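Local coordinates for regulatory protein SdiA (Escherichia coli, PDB 4LFU), which activates transcription of the ftsQAZ cell-division genes and, in response to acyl-homoserine lactone autoinducers from other bacteria, expression of ydiV, at residues H28-Q33 against L133-C138; R117-Y122 against D148-K153; M124-A129 against A164-N169; M178-R183 against T228-Y233; R189-G194 against A198-I203. All coordinates share one frame; numbering follows the deposited sequence.

Interaction 1: residues H28-Q33 against L133-C138; sequences HEIELQ and LSFSRC
Ile30 meets Leu133 and Phe135 through a single methyl group, its CG2. That methyl lies opposite the backbone N, while CG1 takes the position next to N (chi1 -71°). Ile30 CG2 comes 3.8 Å from Leu133 CD1, the two side chains running antiparallel where they meet. The same methyl stands 4.0 Å from Phe135 CE1, near the plane of the ring and so at its edge rather than over a face. All three residues are buried, and Leu157 and Val158 of helix 147-167 pack on Leu133 as well.

On one flank of the helix, Gln33 NE2 donates to Glu29 OE2 over 2.9 Å in a nearly straight bond (N-H...O 169°), within the Gln33 amide plane, and the same carboxylate oxygen makes a salt bridge with Arg16 of helix 6-19. The solvent side of the helix takes no part: His28 is exposed and Leu32 partly so, and both side chains stay more than 9 Å from the strand segment. This layering of helix 23-36 on an antiparallel sheet is characteristic of the GAF-like alpha/beta fold of LuxR-type autoinducer-binding domains.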
# COMPACT_ATOMS: atom_id res chain seq x y z
N HIS A 28 8.06 -11.50 20.66
CA HIS A 28 9.18 -11.45 21.60
C HIS A 28 10.32 -10.57 21.10
O HIS A 28 10.92 -9.82 21.88
CB HIS A 28 9.68 -12.87 21.93
CG HIS A 28 10.83 -12.88 22.89
ND1 HIS A 28 12.13 -13.07 22.49
CD2 HIS A 28 10.87 -12.67 24.23
CE1 HIS A 28 12.93 -12.99 23.55
NE2 HIS A 28 12.18 -12.75 24.62
N GLU A 29 10.63 -10.65 19.80
CA GLU A 29 11.66 -9.82 19.18
C GLU A 29 11.30 -8.34 19.18
O GLU A 29 12.17 -7.50 19.38
CB GLU A 29 11.96 -10.31 17.75
CG GLU A 29 13.17 -9.64 17.06
CD GLU A 29 14.48 -9.76 17.86
OE1 GLU A 29 14.75 -10.85 18.41
OE2 GLU A 29 15.23 -8.75 17.94
N ILE A 30 10.02 -8.01 18.96
CA ILE A 30 9.56 -6.62 19.03
C ILE A 30 9.69 -6.08 20.45
O ILE A 30 10.16 -4.96 20.63
CB ILE A 30 8.11 -6.43 18.54
CG1 ILE A 30 8.02 -6.60 17.02
CG2 ILE A 30 7.57 -5.05 18.99
CD1 ILE A 30 6.60 -6.91 16.54
N GLU A 31 9.29 -6.90 21.43
CA GLU A 31 9.48 -6.55 22.85
C GLU A 31 10.95 -6.27 23.21
O GLU A 31 11.26 -5.24 23.80
CB GLU A 31 8.89 -7.62 23.78
CG GLU A 31 8.98 -7.21 25.25
CD GLU A 31 8.30 -8.19 26.19
OE1 GLU A 31 7.45 -7.73 26.99
OE2 GLU A 31 8.61 -9.41 26.13
N LEU A 32 11.84 -7.17 22.81
CA LEU A 32 13.29 -6.98 22.98
C LEU A 32 13.84 -5.71 22.33
O LEU A 32 14.64 -5.00 22.93
CB LEU A 32 14.05 -8.21 22.48
CG LEU A 32 15.42 -8.56 23.07
CD1 LEU A 32 16.56 -8.39 22.04
CD2 LEU A 32 15.74 -7.84 24.42
N GLN A 33 13.40 -5.44 21.10
CA GLN A 33 13.79 -4.23 20.35
C GLN A 33 13.27 -2.95 20.99
O GLN A 33 13.98 -1.95 21.04
CB GLN A 33 13.29 -4.30 18.89
CG GLN A 33 14.02 -5.29 18.01
CD GLN A 33 15.51 -5.03 17.97
OE1 GLN A 33 15.95 -3.88 17.86
NE2 GLN A 33 16.31 -6.11 18.07
N LEU A 133 2.94 0.21 14.58
CA LEU A 133 3.78 -0.24 15.68
C LEU A 133 4.08 0.94 16.61
O LEU A 133 4.69 1.92 16.19
CB LEU A 133 5.09 -0.85 15.14
CG LEU A 133 6.12 -1.27 16.21
CD1 LEU A 133 5.61 -2.43 17.06
CD2 LEU A 133 7.42 -1.62 15.51
N SER A 134 3.66 0.84 17.86
CA SER A 134 3.87 1.89 18.86
C SER A 134 4.82 1.41 19.92
O SER A 134 4.75 0.27 20.32
CB SER A 134 2.57 2.22 19.55
OG SER A 134 1.76 3.02 18.73
N PHE A 135 5.74 2.28 20.33
CA PHE A 135 6.53 2.07 21.56
C PHE A 135 6.15 3.14 22.56
O PHE A 135 5.91 4.28 22.19
CB PHE A 135 8.03 2.17 21.28
CG PHE A 135 8.60 1.06 20.42
CD1 PHE A 135 8.03 -0.21 20.41
CD2 PHE A 135 9.74 1.29 19.65
CE1 PHE A 135 8.57 -1.22 19.62
CE2 PHE A 135 10.29 0.27 18.88
CZ PHE A 135 9.70 -0.99 18.87
N SER A 136 6.09 2.79 23.84
CA SER A 136 5.79 3.80 24.86
C SER A 136 6.63 3.61 26.12
O SER A 136 7.16 2.56 26.36
CB SER A 136 4.30 3.85 25.20
OG SER A 136 3.87 2.64 25.77
N ARG A 137 6.70 4.66 26.91
CA ARG A 137 7.59 4.74 28.04
C ARG A 137 6.91 5.52 29.16
O ARG A 137 6.20 6.53 28.92
CB ARG A 137 8.87 5.45 27.59
CG ARG A 137 10.01 5.32 28.52
CD ARG A 137 11.32 5.59 27.81
NE ARG A 137 11.34 6.86 27.11
CZ ARG A 137 12.01 7.08 25.98
NH1 ARG A 137 11.97 8.28 25.41
NH2 ARG A 137 12.73 6.11 25.42
N CYS A 138 7.16 5.06 30.39
CA CYS A 138 6.64 5.71 31.59
C CYS A 138 7.52 6.84 32.08
O CYS A 138 7.15 7.54 33.02
CB CYS A 138 6.43 4.68 32.70
SG CYS A 138 5.22 3.40 32.28

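Interaction 2: residues R117-Y122 against D148-K153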
# COMPACT_ATOMS: atom_id res chain seq x y z
N ARG A 117 5.66 9.17 27.33
CA ARG A 117 6.32 9.34 26.04
C ARG A 117 6.10 8.10 25.16
O ARG A 117 5.92 6.99 25.67
CB ARG A 117 7.84 9.57 26.21
CG ARG A 117 8.28 10.82 27.04
CD ARG A 117 8.11 12.15 26.30
NE ARG A 117 8.61 13.29 27.08
CZ ARG A 117 7.89 14.04 27.93
NH1 ARG A 117 6.60 13.79 28.16
NH2 ARG A 117 8.47 15.04 28.58
N GLY A 118 6.10 8.31 23.84
CA GLY A 118 6.03 7.20 22.90
C GLY A 118 6.20 7.64 21.46
O GLY A 118 6.38 8.80 21.17
N VAL A 119 6.10 6.68 20.56
CA VAL A 119 6.34 6.90 19.15
C VAL A 119 5.55 5.86 18.35
O VAL A 119 5.37 4.73 18.80
CB VAL A 119 7.87 6.82 18.88
CG1 VAL A 119 8.42 5.45 19.25
CG2 VAL A 119 8.20 7.20 17.43
N THR A 120 5.05 6.21 17.18
CA THR A 120 4.38 5.21 16.34
C THR A 120 4.97 5.19 14.92
O THR A 120 5.29 6.23 14.35
CB THR A 120 2.85 5.41 16.32
OG1 THR A 120 2.39 5.53 17.67
CG2 THR A 120 2.11 4.24 15.65
N GLN A 121 5.14 3.99 14.38
CA GLN A 121 5.49 3.84 12.98
C GLN A 121 4.37 3.07 12.28
O GLN A 121 3.84 2.14 12.83
CB GLN A 121 6.81 3.09 12.82
CG GLN A 121 7.29 3.04 11.38
CD GLN A 121 8.09 4.25 10.97
OE1 GLN A 121 8.63 4.97 11.81
NE2 GLN A 121 8.17 4.49 9.67
N TYR A 122 4.02 3.48 11.06
CA TYR A 122 3.02 2.72 10.31
C TYR A 122 3.38 2.34 8.86
O TYR A 122 4.26 2.96 8.23
CB TYR A 122 1.64 3.39 10.39
CG TYR A 122 1.23 4.17 9.18
CD1 TYR A 122 0.30 3.65 8.26
CD2 TYR A 122 1.72 5.43 8.97
CE1 TYR A 122 -0.07 4.39 7.12
CE2 TYR A 122 1.38 6.16 7.87
CZ TYR A 122 0.48 5.65 6.95
OH TYR A 122 0.15 6.46 5.89
N ASP A 148 16.72 10.17 13.05
CA ASP A 148 16.89 9.44 11.80
C ASP A 148 17.08 7.94 12.07
O ASP A 148 16.50 7.08 11.40
CB ASP A 148 18.11 10.00 11.02
CG ASP A 148 18.20 11.54 11.04
OD1 ASP A 148 17.93 12.18 12.10
OD2 ASP A 148 18.59 12.12 9.99
N GLU A 149 17.90 7.63 13.07
CA GLU A 149 18.13 6.26 13.48
C GLU A 149 16.84 5.58 13.93
O GLU A 149 16.49 4.51 13.42
CB GLU A 149 19.19 6.21 14.57
CG GLU A 149 19.76 4.82 14.83
CD GLU A 149 20.55 4.73 16.13
OE1 GLU A 149 20.29 3.79 16.91
OE2 GLU A 149 21.42 5.61 16.38
N LEU A 150 16.14 6.20 14.89
CA LEU A 150 14.85 5.69 15.40
C LEU A 150 13.81 5.48 14.29
O LEU A 150 13.10 4.49 14.28
CB LEU A 150 14.28 6.60 16.51
CG LEU A 150 12.90 6.27 17.10
CD1 LEU A 150 12.96 4.98 17.88
CD2 LEU A 150 12.35 7.39 17.98
N GLN A 151 13.74 6.42 13.35
CA GLN A 151 12.81 6.33 12.23
C GLN A 151 13.09 5.14 11.33
O GLN A 151 12.16 4.39 11.00
CB GLN A 151 12.86 7.61 11.41
CG GLN A 151 12.13 8.74 12.08
CD GLN A 151 11.95 9.91 11.18
OE1 GLN A 151 12.48 10.99 11.44
NE2 GLN A 151 11.20 9.71 10.08
N LEU A 152 14.35 4.97 10.96
CA LEU A 152 14.77 3.92 10.05
C LEU A 152 14.66 2.53 10.69
O LEU A 152 14.30 1.55 10.01
CB LEU A 152 16.20 4.18 9.54
CG LEU A 152 16.39 5.25 8.45
CD1 LEU A 152 17.87 5.60 8.34
CD2 LEU A 152 15.87 4.78 7.11
N LYS A 153 14.94 2.46 12.00
CA LYS A 153 14.82 1.21 12.75
C LYS A 153 13.39 0.76 12.89
O LYS A 153 13.10 -0.41 12.71
CB LYS A 153 15.49 1.32 14.12
CG LYS A 153 17.00 1.23 14.04
CD LYS A 153 17.63 1.20 15.40
CE LYS A 153 19.15 1.09 15.29
NZ LYS A 153 19.73 0.80 16.63
O HOH W 1 9.94 7.21 8.82
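Val119 and Gln121, alternate residues of strand 117-124, direct their side chains at the helix and meet Leu150 and Gln151. First, Asp148 faces the dimer partner, forming a salt bridge with Arg11 of the second subunit. Glu149 turns to the next turn of its own helix, where OE1 pairs with Lys153 NZ at 3.1 Å. Leu150 supplies the apolar contact: its CG is anti to the backbone N (chi1 176°), which carries CD2 to within 4.2 Å of Val119 CG2, the two branches reaching tip to tip.

Gln151 makes the polar part. Its backbone O lies 3.7 Å from Gln121 OE1, and two acceptors at that distance do not bond; Gln121 OE1 instead accepts from His92 ND1. The bend of the Gln121 chain at chi2 (86°) brings its amide to the helix. One water accepts from Gln151 NE2 at 3.1 Å and, weakly, from Gln121 NE2 at 3.4 Å. Leu152 leaves its backbone away from the strand; its side chain packs on Phe6 and on Phe7 of the second subunit, and Lys153 also makes a cation-pi contact with Trp9.

Farther along, Met154 touches both Val119 and Gln121, and Val158 touches Gln121. Since the water accepts from both amides, its own hydrogens are probably directed elsewhere: these two segments share one loose apolar touch and a water bridge with a weak arm, but no direct polar bond.

Interaction 3: residues M124-A129 against A164-N169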
# COMPACT_ATOMS: atom_id res chain seq x y z
N MET A 124 1.21 0.53 5.26
CA MET A 124 0.14 -0.17 4.56
C MET A 124 0.68 -1.45 3.98
O MET A 124 1.65 -1.44 3.24
CB MET A 124 -0.45 0.66 3.43
CG MET A 124 -1.44 -0.17 2.63
SD MET A 124 -2.50 0.85 1.62
CE MET A 124 -1.36 1.43 0.35
N LEU A 125 0.01 -2.56 4.28
CA LEU A 125 0.43 -3.89 3.78
C LEU A 125 -0.08 -4.21 2.35
O LEU A 125 -1.00 -3.54 1.85
CB LEU A 125 0.03 -4.97 4.79
CG LEU A 125 0.59 -4.69 6.19
CD1 LEU A 125 -0.19 -5.47 7.24
CD2 LEU A 125 2.08 -4.98 6.26
N PRO A 126 0.50 -5.25 1.70
CA PRO A 126 0.05 -5.61 0.33
C PRO A 126 -1.45 -5.91 0.24
O PRO A 126 -2.05 -5.75 -0.82
CB PRO A 126 0.88 -6.87 -0.02
CG PRO A 126 2.10 -6.80 0.94
CD PRO A 126 1.57 -6.16 2.20
N ASN A 127 -2.06 -6.30 1.37
CA ASN A 127 -3.49 -6.59 1.42
C ASN A 127 -4.35 -5.37 1.80
O ASN A 127 -5.59 -5.47 1.94
CB ASN A 127 -3.76 -7.79 2.34
CG ASN A 127 -3.42 -7.51 3.81
OD1 ASN A 127 -2.96 -6.43 4.18
ND2 ASN A 127 -3.64 -8.52 4.65
N ARG A 128 -3.67 -4.22 1.94
CA ARG A 128 -4.29 -2.92 2.27
C ARG A 128 -4.67 -2.78 3.75
O ARG A 128 -5.33 -1.82 4.15
CB ARG A 128 -5.48 -2.62 1.37
CG ARG A 128 -5.13 -2.24 -0.04
CD ARG A 128 -4.72 -3.43 -0.88
NE ARG A 128 -4.93 -3.16 -2.29
CZ ARG A 128 -4.07 -3.48 -3.24
NH1 ARG A 128 -2.96 -4.15 -2.93
NH2 ARG A 128 -4.34 -3.17 -4.50
N ALA A 129 -4.26 -3.74 4.58
CA ALA A 129 -4.39 -3.57 6.02
C ALA A 129 -3.42 -2.48 6.42
O ALA A 129 -2.39 -2.30 5.76
CB ALA A 129 -4.08 -4.86 6.75
N ALA A 164 6.55 -11.10 8.34
CA ALA A 164 6.64 -12.40 9.00
C ALA A 164 5.27 -12.93 9.39
O ALA A 164 4.93 -14.07 9.07
CB ALA A 164 7.55 -12.33 10.23
N LEU A 165 4.47 -12.12 10.06
CA LEU A 165 3.12 -12.57 10.47
C LEU A 165 2.19 -12.88 9.29
O LEU A 165 1.30 -13.70 9.42
CB LEU A 165 2.47 -11.56 11.44
CG LEU A 165 3.13 -11.41 12.82
CD1 LEU A 165 2.82 -10.05 13.42
CD2 LEU A 165 2.71 -12.52 13.75
N MET A 166 2.38 -12.20 8.16
CA MET A 166 1.65 -12.52 6.93
C MET A 166 2.08 -13.87 6.38
O MET A 166 1.23 -14.68 6.02
CB MET A 166 1.82 -11.43 5.87
CG MET A 166 0.75 -10.33 5.96
SD MET A 166 0.84 -9.13 4.62
CE MET A 166 -0.26 -9.86 3.41
N ARG A 167 3.39 -14.11 6.34
CA ARG A 167 3.97 -15.40 5.95
C ARG A 167 3.47 -16.55 6.82
O ARG A 167 3.19 -17.62 6.31
CB ARG A 167 5.51 -15.34 5.99
CG ARG A 167 6.19 -16.71 5.99
CD ARG A 167 7.70 -16.61 5.75
NE ARG A 167 8.41 -15.93 6.84
CZ ARG A 167 8.65 -16.47 8.04
NH1 ARG A 167 8.22 -17.70 8.31
NH2 ARG A 167 9.30 -15.78 8.96
N LEU A 168 3.33 -16.29 8.12
CA LEU A 168 2.85 -17.27 9.11
C LEU A 168 1.33 -17.32 9.17
O LEU A 168 0.77 -17.89 10.10
CB LEU A 168 3.42 -16.95 10.50
CG LEU A 168 4.95 -16.94 10.64
CD1 LEU A 168 5.43 -16.42 11.99
CD2 LEU A 168 5.51 -18.32 10.42
N ASN A 169 0.67 -16.73 8.16
CA ASN A 169 -0.79 -16.74 8.05
C ASN A 169 -1.56 -16.32 9.33
O ASN A 169 -2.67 -16.81 9.60
CB ASN A 169 -1.29 -18.09 7.53
CG ASN A 169 -2.63 -17.99 6.83
OD1 ASN A 169 -2.79 -17.22 5.87
ND2 ASN A 169 -3.62 -18.76 7.30
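Of residues 164-169, Met166 alone touches the loop segment, and it meets Leu125, Pro126 and Asn127 in succession. Its sulfur makes the apolar contacts: SD lies 3.9 Å from Pro126 CD, the two side chains running past each other, and 4.2 Å from Leu125 CB. Rotation about the last bond (chi3 91°) then turns the methyl aside, so that Met166 CE rests 3.8 Å from Asn127 ND2.

The next shell fixes that amide. Asn127 OD1 accepts from Ala129 N at 3.0 Å, an Asx turn in which the donor stands well above the carbonyl plane, and ND2 donates to the backbone O of Val173, in the loop between helices 147-167 and 182-192. Both ends of the amide being held, its rotation is set.

Further out, the loop backbone is braced by Arg128 N to Leu125 O (2.8 Å) and Leu125 N to Ala129 O (2.8 Å), while Arg128 NH1 reaches back to Pro126 O at 2.8 Å. Across from it, the helix ends just after Met166 in a Schellman motif with Asn169, at positive phi, as its C-prime residue. Arg128 also packs on Met124 of the second subunit. With Arg128 at positive phi, the loop is a type I turn followed by a G1 beta bulge, the compact hairpin connection between antiparallel strands 117-124 and 130-137.

Interaction 4: residues M178-R183 against T228-Y233; sequences MNFSKR and TQVACY
Met178 and Tyr233 mark the closest backbone approach, their CA atoms 9.0 Å apart, where the non-helical lead-in to helix 182-192, with an inverse gamma turn at Asn179, passes helix 227-237, the first and last helices of the LuxR-type helix-turn-helix domain. The Met178 chain is extended beyond CG (chi3 -173°) and crosses Tyr233 at about a right angle. Its terminal methyl presses close, with Met178 CE 3.4 Å from Tyr233 CB and at the edge of the phenol ring, near its plane. The far end of that ring serves the dimer: Tyr233 OH is hydrogen-bonded to Glu193 of the second subunit.

Phe180 fills the other half. Val230 CG1, anti to its own backbone N, comes obliquely to the ring, 3.7 Å from Phe180 CE2, and Leu188 touches both side chains. Ser181 follows as N-cap, its OG bonded to Glu184 N, and marks the start of helix 182-192. Within the same segment, Met178 CB sits 3.8 Å above the plane of the Phe180 ring, over its centre.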
# COMPACT_ATOMS: atom_id res chain seq x y z
N MET A 178 -10.05 -15.52 -0.45
CA MET A 178 -10.82 -15.60 -1.68
C MET A 178 -10.02 -16.41 -2.67
O MET A 178 -9.29 -15.86 -3.51
CB MET A 178 -11.16 -14.21 -2.26
CG MET A 178 -11.42 -13.13 -1.22
SD MET A 178 -12.25 -11.62 -1.81
CE MET A 178 -12.07 -10.73 -0.28
N ASN A 179 -10.12 -17.74 -2.55
CA ASN A 179 -9.43 -18.63 -3.47
C ASN A 179 -10.27 -18.75 -4.73
O ASN A 179 -11.14 -19.60 -4.82
CB ASN A 179 -9.20 -20.01 -2.84
CG ASN A 179 -8.28 -19.95 -1.63
OD1 ASN A 179 -7.19 -19.35 -1.67
ND2 ASN A 179 -8.72 -20.58 -0.53
N PHE A 180 -10.04 -17.87 -5.67
CA PHE A 180 -10.87 -17.81 -6.86
C PHE A 180 -10.06 -18.29 -8.03
O PHE A 180 -8.85 -18.09 -8.08
CB PHE A 180 -11.41 -16.39 -7.15
CG PHE A 180 -12.42 -15.87 -6.13
CD1 PHE A 180 -13.03 -16.72 -5.20
CD2 PHE A 180 -12.77 -14.52 -6.13
CE1 PHE A 180 -13.96 -16.23 -4.27
CE2 PHE A 180 -13.70 -14.03 -5.20
CZ PHE A 180 -14.30 -14.89 -4.28
N SER A 181 -10.74 -18.94 -8.97
CA SER A 181 -10.14 -19.44 -10.19
C SER A 181 -9.85 -18.26 -11.07
O SER A 181 -10.42 -17.19 -10.88
CB SER A 181 -11.13 -20.37 -10.92
OG SER A 181 -12.19 -19.62 -11.53
N LYS A 182 -8.97 -18.48 -12.05
CA LYS A 182 -8.66 -17.49 -13.07
C LYS A 182 -9.92 -16.94 -13.73
O LYS A 182 -10.05 -15.74 -13.93
CB LYS A 182 -7.77 -18.10 -14.15
CG LYS A 182 -6.28 -18.11 -13.85
CD LYS A 182 -5.45 -18.28 -15.15
CE LYS A 182 -5.79 -17.20 -16.23
NZ LYS A 182 -5.45 -15.77 -15.84
N ARG A 183 -10.83 -17.84 -14.12
CA ARG A 183 -12.07 -17.46 -14.80
C ARG A 183 -13.01 -16.67 -13.88
O ARG A 183 -13.64 -15.72 -14.32
CB ARG A 183 -12.79 -18.71 -15.32
CG ARG A 183 -14.13 -18.43 -15.98
CD ARG A 183 -13.94 -17.56 -17.19
NE ARG A 183 -14.69 -18.07 -18.33
CZ ARG A 183 -14.42 -17.77 -19.59
NH1 ARG A 183 -13.41 -16.97 -19.90
NH2 ARG A 183 -15.17 -18.30 -20.56
N THR A 228 -21.71 -7.57 -5.85
CA THR A 228 -21.16 -6.26 -5.46
C THR A 228 -20.21 -6.39 -4.29
O THR A 228 -19.12 -5.84 -4.34
CB THR A 228 -22.24 -5.19 -5.10
OG1 THR A 228 -23.23 -5.15 -6.14
CG2 THR A 228 -21.60 -3.80 -4.95
N GLN A 229 -20.65 -7.12 -3.26
CA GLN A 229 -19.81 -7.40 -2.09
C GLN A 229 -18.57 -8.21 -2.48
O GLN A 229 -17.47 -7.96 -1.98
CB GLN A 229 -20.58 -8.13 -0.95
CG GLN A 229 -19.64 -8.34 0.26
CD GLN A 229 -20.16 -9.24 1.36
OE1 GLN A 229 -20.97 -8.83 2.18
NE2 GLN A 229 -19.63 -10.46 1.43
N VAL A 230 -18.74 -9.18 -3.39
CA VAL A 230 -17.57 -9.97 -3.86
C VAL A 230 -16.56 -9.11 -4.60
O VAL A 230 -15.36 -9.13 -4.28
CB VAL A 230 -17.98 -11.14 -4.77
CG1 VAL A 230 -16.73 -11.95 -5.16
CG2 VAL A 230 -18.98 -11.99 -4.08
N ALA A 231 -17.05 -8.33 -5.56
CA ALA A 231 -16.18 -7.44 -6.31
C ALA A 231 -15.51 -6.38 -5.42
O ALA A 231 -14.32 -6.10 -5.59
CB ALA A 231 -16.98 -6.77 -7.45
N CYS A 232 -16.26 -5.80 -4.48
CA CYS A 232 -15.69 -4.76 -3.59
C CYS A 232 -14.67 -5.30 -2.63
O CYS A 232 -13.67 -4.66 -2.40
CB CYS A 232 -16.79 -4.05 -2.81
SG CYS A 232 -17.74 -3.00 -3.86
N TYR A 233 -14.92 -6.48 -2.07
CA TYR A 233 -13.94 -7.15 -1.21
C TYR A 233 -12.64 -7.49 -1.96
O TYR A 233 -11.53 -7.22 -1.48
CB TYR A 233 -14.55 -8.39 -0.56
CG TYR A 233 -15.26 -8.11 0.75
CD1 TYR A 233 -16.28 -7.18 0.83
CD2 TYR A 233 -14.90 -8.79 1.92
CE1 TYR A 233 -16.94 -6.93 2.04
CE2 TYR A 233 -15.56 -8.54 3.15
CZ TYR A 233 -16.57 -7.62 3.19
OH TYR A 233 -17.23 -7.38 4.38

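Interaction 5: residues R189-G194 against A198-I203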
# COMPACT_ATOMS: atom_id res chain seq x y z
N ARG A 189 -13.51 -8.93 -12.47
CA ARG A 189 -12.98 -7.71 -13.08
C ARG A 189 -13.94 -6.95 -13.98
O ARG A 189 -13.99 -5.71 -13.93
CB ARG A 189 -11.68 -7.99 -13.84
CG ARG A 189 -10.50 -8.29 -12.91
CD ARG A 189 -9.16 -8.21 -13.66
NE ARG A 189 -9.05 -9.26 -14.69
CZ ARG A 189 -8.68 -10.51 -14.44
NH1 ARG A 189 -8.35 -10.90 -13.20
NH2 ARG A 189 -8.61 -11.37 -15.44
N TRP A 190 -14.70 -7.67 -14.80
CA TRP A 190 -15.71 -7.04 -15.66
C TRP A 190 -16.89 -6.54 -14.83
O TRP A 190 -17.52 -5.53 -15.18
CB TRP A 190 -16.18 -7.98 -16.81
CG TRP A 190 -15.13 -8.14 -17.87
CD1 TRP A 190 -14.35 -9.24 -18.07
CD2 TRP A 190 -14.71 -7.16 -18.84
NE1 TRP A 190 -13.47 -9.01 -19.11
CE2 TRP A 190 -13.67 -7.75 -19.60
CE3 TRP A 190 -15.12 -5.85 -19.15
CZ2 TRP A 190 -13.03 -7.07 -20.64
CZ3 TRP A 190 -14.48 -5.17 -20.19
CH2 TRP A 190 -13.44 -5.78 -20.92
N THR A 191 -17.18 -7.26 -13.74
CA THR A 191 -18.21 -6.84 -12.78
C THR A 191 -17.88 -5.48 -12.12
O THR A 191 -18.72 -4.56 -12.06
CB THR A 191 -18.45 -7.96 -11.73
OG1 THR A 191 -18.92 -9.12 -12.42
CG2 THR A 191 -19.49 -7.55 -10.65
N ALA A 192 -16.64 -5.37 -11.67
CA ALA A 192 -16.13 -4.17 -11.03
C ALA A 192 -16.07 -2.97 -11.98
O ALA A 192 -16.01 -1.83 -11.52
CB ALA A 192 -14.75 -4.46 -10.43
N GLU A 193 -16.09 -3.24 -13.29
CA GLU A 193 -16.07 -2.19 -14.32
C GLU A 193 -17.47 -1.73 -14.69
O GLU A 193 -17.63 -0.83 -15.51
CB GLU A 193 -15.36 -2.66 -15.59
CG GLU A 193 -13.84 -2.70 -15.51
CD GLU A 193 -13.20 -1.34 -15.24
OE1 GLU A 193 -13.81 -0.27 -15.43
OE2 GLU A 193 -12.05 -1.34 -14.79
N GLY A 194 -18.48 -2.37 -14.10
CA GLY A 194 -19.87 -2.00 -14.33
C GLY A 194 -20.59 -2.79 -15.40
O GLY A 194 -21.70 -2.43 -15.78
N ALA A 198 -25.11 -9.94 -19.14
CA ALA A 198 -25.28 -10.00 -20.61
C ALA A 198 -24.08 -9.47 -21.37
O ALA A 198 -23.65 -10.06 -22.37
CB ALA A 198 -26.54 -9.25 -21.02
N GLU A 199 -23.54 -8.35 -20.90
CA GLU A 199 -22.36 -7.73 -21.49
C GLU A 199 -21.11 -8.58 -21.29
O GLU A 199 -20.29 -8.71 -22.20
CB GLU A 199 -22.14 -6.33 -20.92
CG GLU A 199 -23.08 -5.28 -21.49
CD GLU A 199 -23.01 -3.94 -20.71
OE1 GLU A 199 -23.07 -3.94 -19.46
OE2 GLU A 199 -22.92 -2.88 -21.38
N ILE A 200 -20.97 -9.15 -20.09
CA ILE A 200 -19.86 -10.05 -19.82
C ILE A 200 -19.93 -11.32 -20.71
O ILE A 200 -18.91 -11.80 -21.18
CB ILE A 200 -19.76 -10.40 -18.28
CG1 ILE A 200 -19.52 -9.10 -17.48
CG2 ILE A 200 -18.64 -11.40 -18.01
CD1 ILE A 200 -19.66 -9.23 -15.96
N ALA A 201 -21.14 -11.82 -20.93
CA ALA A 201 -21.37 -12.98 -21.81
C ALA A 201 -20.88 -12.70 -23.24
O ALA A 201 -20.23 -13.55 -23.85
CB ALA A 201 -22.85 -13.37 -21.80
N MET A 202 -21.17 -11.51 -23.76
CA MET A 202 -20.68 -11.08 -25.08
C MET A 202 -19.16 -10.87 -25.11
O MET A 202 -18.47 -11.36 -26.03
CB MET A 202 -21.40 -9.82 -25.54
CG MET A 202 -22.92 -9.98 -25.74
SD MET A 202 -23.43 -11.30 -26.91
CE MET A 202 -22.52 -10.87 -28.42
N ILE A 203 -18.62 -10.17 -24.12
CA ILE A 203 -17.16 -9.97 -23.99
C ILE A 203 -16.39 -11.28 -24.05
O ILE A 203 -15.38 -11.38 -24.74
CB ILE A 203 -16.76 -9.27 -22.64
CG1 ILE A 203 -17.62 -8.03 -22.35
CG2 ILE A 203 -15.23 -9.01 -22.58
CD1 ILE A 203 -17.18 -6.76 -23.01
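Trp190 spans the contact, meeting Ile200 with its root and Ile203 with its ring. At the start of the side chain, Trp190 CB lies 3.6 Å from Ile200 CG1 and 3.8 Å from Ile200 CD1. The indole then continues to Ile203, whose CG2 settles on one face, offset toward the rim. Along the ring, Trp190 NE1 is 3.9 Å from that methyl, CE2 is 3.6 Å from it, CZ2 is nearest to Ile203 CG2 at 3.5 Å, and CH2 has moved off again to 4.0 Å. Ile203 CG2 is 3.9 Å from the centroid of the six-membered Trp190 ring and 28° off its normal, a CH-pi contact. CG2 is carried to the ring as the branch opposite the backbone N; CG1 lies beside N (chi1 -48°).

Beside the tryptophan, Thr191 OG1 meets Ile200 CD1 at 3.6 Å, a van der Waals contact; the hydroxyl has its polar partners in Ile187 O and Gln215 NE2. The first helix stops right there: Gly194, at positive phi (96°), closes a Schellman motif with its N bonded to Thr191 O, and the chain can turn into the next helix.

Helix 197-204, the first of the predicted helix-turn-helix, thus lies against the end of helix 182-192, with Ile200 also reaching Val211 of helix 208-222, Thr191 touching Ala231 of helix 227-237, and Trp190 packing on Thr53 of the second subunit.

From the N terminus, interaction 1 closes the first and longest loop, from helix 23-36 to strand 130-137. Interaction 2 starts within it, on neighbouring strand 117-124, and ends beyond it on helix 147-167; interaction 3 starts in the hairpin between the two strands and ends farther along the same helix. These three cross one another pairwise and tie the sheet to two of its covering helices. Both remaining contacts come after these three in the chain, in the DNA-binding domain: interaction 4 joins the lead-in to its first helix to its last helix, and interaction 5 is a short loop within that span. The centres of interactions 3 and 4 are about 19 Å apart.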